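Local coordinates for Lmo0794 protein (Listeria monocytogenes, PDB 3EW7) that is of unknown function but probably binds NAD or NADP in a Rossmann-type domain and may act as an oxidoreductase, at residues 99-104 against 151-156. The protein carries 3 engineered substitutions. Residues are numbered along the deposited sequence; the frame is centred on the assembly and turned at random.
Sequences LVVGGA and TYISPS
Val-100 O is gripped by one hydrogen bond and one weaker contact: the N-H of Ile-153 meets it at 2.8 Å, almost along the C=O axis (C=O...N angle 172°), and Tyr-152 CA offers a CA-H from beside it. The same oxygen sits over one face of the Tyr-152 ring, displaced toward the rim. Two more straight bonds flank this one, Val-100 N to Thr-151 O at 2.6 Å and Gly-102 N to Ile-153 O at 2.8 Å, so strands 97-101 and 150-154 run parallel, Val-100 level with Tyr-152.

On the face with these two residues, Tyr-152 has CG anti to its backbone N (chi1 -160°), and the ring leans across the neighbouring strand. Its CD1-CE1 side crosses Val-100 obliquely, CE1 coming to 3.4 Å from Val-100 CG1, while the far end of the ring reaches Gly-102, CE2 lying 4.1 Å from its CA. The hydroxyl is hydrogen-bonded to Gln-137 of helix 131-142, which packs on this face.

Through the sheet, Leu-99, Val-101 and Ile-153 line the other side. Ile-153 CG2, in the crowded position between backbone N and carbonyl carbon, is the branch turned to the neighbour: it meets Leu-99 CD1 at 3.5 Å and Val-101 CG2 at 3.9 Å. Tyr-190 and Val-194 of helix 187-199 cover Ile-153 here. Beyond the last bond the Pro-155 ring lies against the Gly-102–Gly-103 backbone, CD 3.6 Å from Gly-103 CA. Helix 131-142 lies between the two strands in sequence, making a beta-alpha-beta crossover in the seven-stranded parallel sheet, order 3-2-1-4-5-6-7, of a Rossmann fold.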
ATOM      1  N   LEU A  99       2.950   4.914  -0.246  1.00 43.72           N
ATOM      2  CA  LEU A  99       3.707   3.774  -0.746  1.00 44.76           C
ATOM      3  C   LEU A  99       2.726   2.851  -1.484  1.00 45.23           C
ATOM      4  O   LEU A  99       1.836   2.258  -0.873  1.00 43.93           O
ATOM      5  CB  LEU A  99       4.348   3.028   0.429  1.00 47.03           C
ATOM      6  CG  LEU A  99       5.517   2.053   0.243  1.00 50.13           C
ATOM      7  CD1 LEU A  99       5.503   1.428  -1.142  1.00 52.75           C
ATOM      8  CD2 LEU A  99       6.813   2.804   0.439  1.00 52.01           C
ATOM      9  N   VAL A 100       2.888   2.735  -2.796  1.00 45.98           N
ATOM     10  CA  VAL A 100       2.003   1.892  -3.594  1.00 48.87           C
ATOM     11  C   VAL A 100       2.650   0.535  -3.862  1.00 50.52           C
ATOM     12  O   VAL A 100       3.744   0.456  -4.408  1.00 51.79           O
ATOM     13  CB  VAL A 100       1.668   2.576  -4.935  1.00 48.77           C
ATOM     14  CG1 VAL A 100       0.427   1.963  -5.537  1.00 46.78           C
ATOM     15  CG2 VAL A 100       1.470   4.063  -4.716  1.00 48.70           C
ATOM     16  N   VAL A 101       1.955  -0.535  -3.492  1.00 53.02           N
ATOM     17  CA  VAL A 101       2.473  -1.892  -3.655  1.00 54.62           C
ATOM     18  C   VAL A 101       1.933  -2.660  -4.865  1.00 57.84           C
ATOM     19  O   VAL A 101       0.728  -2.883  -4.963  1.00 58.87           O
ATOM     20  CB  VAL A 101       2.164  -2.712  -2.396  1.00 53.10           C
ATOM     21  CG1 VAL A 101       2.759  -4.095  -2.521  1.00 53.12           C
ATOM     22  CG2 VAL A 101       2.695  -1.993  -1.165  1.00 51.26           C
ATOM     23  N   GLY A 102       2.819  -3.078  -5.769  1.00 60.83           N
ATOM     24  CA  GLY A 102       2.392  -3.837  -6.941  1.00 65.50           C
ATOM     25  C   GLY A 102       2.799  -5.305  -6.860  1.00 68.98           C
ATOM     26  O   GLY A 102       3.217  -5.758  -5.797  1.00 68.74           O
ATOM     27  N   GLY A 103       2.684  -6.052  -7.963  1.00 72.85           N
ATOM     28  CA  GLY A 103       3.076  -7.462  -7.950  1.00 76.41           C
ATOM     29  C   GLY A 103       3.259  -8.132  -9.310  1.00 79.60           C
ATOM     30  O   GLY A 103       2.649  -9.163  -9.574  1.00 81.33           O
ATOM     31  N   ALA A 104       4.123  -7.568 -10.153  1.00 82.43           N
ATOM     32  CA  ALA A 104       4.390  -8.062 -11.514  1.00 86.03           C
ATOM     33  C   ALA A 104       4.292  -9.573 -11.812  1.00 88.52           C
ATOM     34  O   ALA A 104       5.021 -10.384 -11.232  1.00 89.33           O
ATOM     35  CB  ALA A 104       5.757  -7.540 -11.980  1.00 84.91           C
ATOM     36  N   THR A 151       5.820   6.558  -3.565  1.00 44.31           N
ATOM     37  CA  THR A 151       6.774   5.528  -3.967  1.00 45.52           C
ATOM     38  C   THR A 151       6.004   4.309  -4.440  1.00 45.23           C
ATOM     39  O   THR A 151       5.060   3.866  -3.790  1.00 44.35           O
ATOM     40  CB  THR A 151       7.704   5.070  -2.826  1.00 46.60           C
ATOM     41  OG1 THR A 151       8.548   6.149  -2.414  1.00 49.06           O
ATOM     42  CG2 THR A 151       8.580   3.929  -3.305  1.00 46.73           C
ATOM     43  N   TYR A 152       6.400   3.774  -5.588  1.00 46.02           N
ATOM     44  CA  TYR A 152       5.746   2.592  -6.116  1.00 46.42           C
ATOM     45  C   TYR A 152       6.750   1.450  -6.004  1.00 47.55           C
ATOM     46  O   TYR A 152       7.863   1.540  -6.526  1.00 46.55           O
ATOM     47  CB  TYR A 152       5.353   2.794  -7.575  1.00 46.60           C
ATOM     48  CG  TYR A 152       4.282   1.833  -8.050  1.00 47.11           C
ATOM     49  CD1 TYR A 152       2.944   2.226  -8.105  1.00 45.80           C
ATOM     50  CD2 TYR A 152       4.600   0.516  -8.405  1.00 45.93           C
ATOM     51  CE1 TYR A 152       1.957   1.338  -8.496  1.00 46.89           C
ATOM     52  CE2 TYR A 152       3.616  -0.383  -8.795  1.00 45.16           C
ATOM     53  CZ  TYR A 152       2.296   0.034  -8.839  1.00 46.68           C
ATOM     54  OH  TYR A 152       1.311  -0.845  -9.216  1.00 44.45           O
ATOM     55  N   ILE A 153       6.354   0.383  -5.317  1.00 49.32           N
ATOM     56  CA  ILE A 153       7.236  -0.767  -5.133  1.00 52.67           C
ATOM     57  C   ILE A 153       6.764  -2.046  -5.835  1.00 53.44           C
ATOM     58  O   ILE A 153       5.592  -2.431  -5.745  1.00 52.29           O
ATOM     59  CB  ILE A 153       7.448  -1.061  -3.621  1.00 51.96           C
ATOM     60  CG1 ILE A 153       8.497  -2.156  -3.446  1.00 52.10           C
ATOM     61  CG2 ILE A 153       6.135  -1.467  -2.968  1.00 52.23           C
ATOM     62  CD1 ILE A 153       8.845  -2.424  -2.001  1.00 53.82           C
ATOM     63  N   SER A 154       7.695  -2.680  -6.544  1.00 55.85           N
ATOM     64  CA  SER A 154       7.443  -3.923  -7.264  1.00 57.94           C
ATOM     65  C   SER A 154       8.342  -5.014  -6.698  1.00 60.14           C
ATOM     66  O   SER A 154       9.467  -4.752  -6.277  1.00 59.24           O
ATOM     67  CB  SER A 154       7.731  -3.755  -8.757  1.00 56.52           C
ATOM     68  OG  SER A 154       6.758  -2.933  -9.376  1.00 56.95           O
ATOM     69  N   PRO A 155       7.845  -6.257  -6.677  1.00 63.08           N
ATOM     70  CA  PRO A 155       8.602  -7.397  -6.162  1.00 66.00           C
ATOM     71  C   PRO A 155       9.630  -7.879  -7.167  1.00 69.81           C
ATOM     72  O   PRO A 155       9.501  -7.650  -8.372  1.00 68.85           O
ATOM     73  CB  PRO A 155       7.520  -8.429  -5.920  1.00 63.77           C
ATOM     74  CG  PRO A 155       6.613  -8.185  -7.067  1.00 63.21           C
ATOM     75  CD  PRO A 155       6.493  -6.678  -7.083  1.00 62.64           C
ATOM     76  N   SER A 156      10.646  -8.567  -6.668  1.00 74.95           N
ATOM     77  CA  SER A 156      11.694  -9.082  -7.529  1.00 80.40           C
ATOM     78  C   SER A 156      11.273 -10.224  -8.477  1.00 83.40           C
ATOM     79  O   SER A 156      11.473 -10.115  -9.692  1.00 84.14           O
ATOM     80  CB  SER A 156      12.904  -9.519  -6.683  1.00 79.94           C
ATOM     81  OG  SER A 156      12.512 -10.271  -5.544  1.00 77.71           O
TER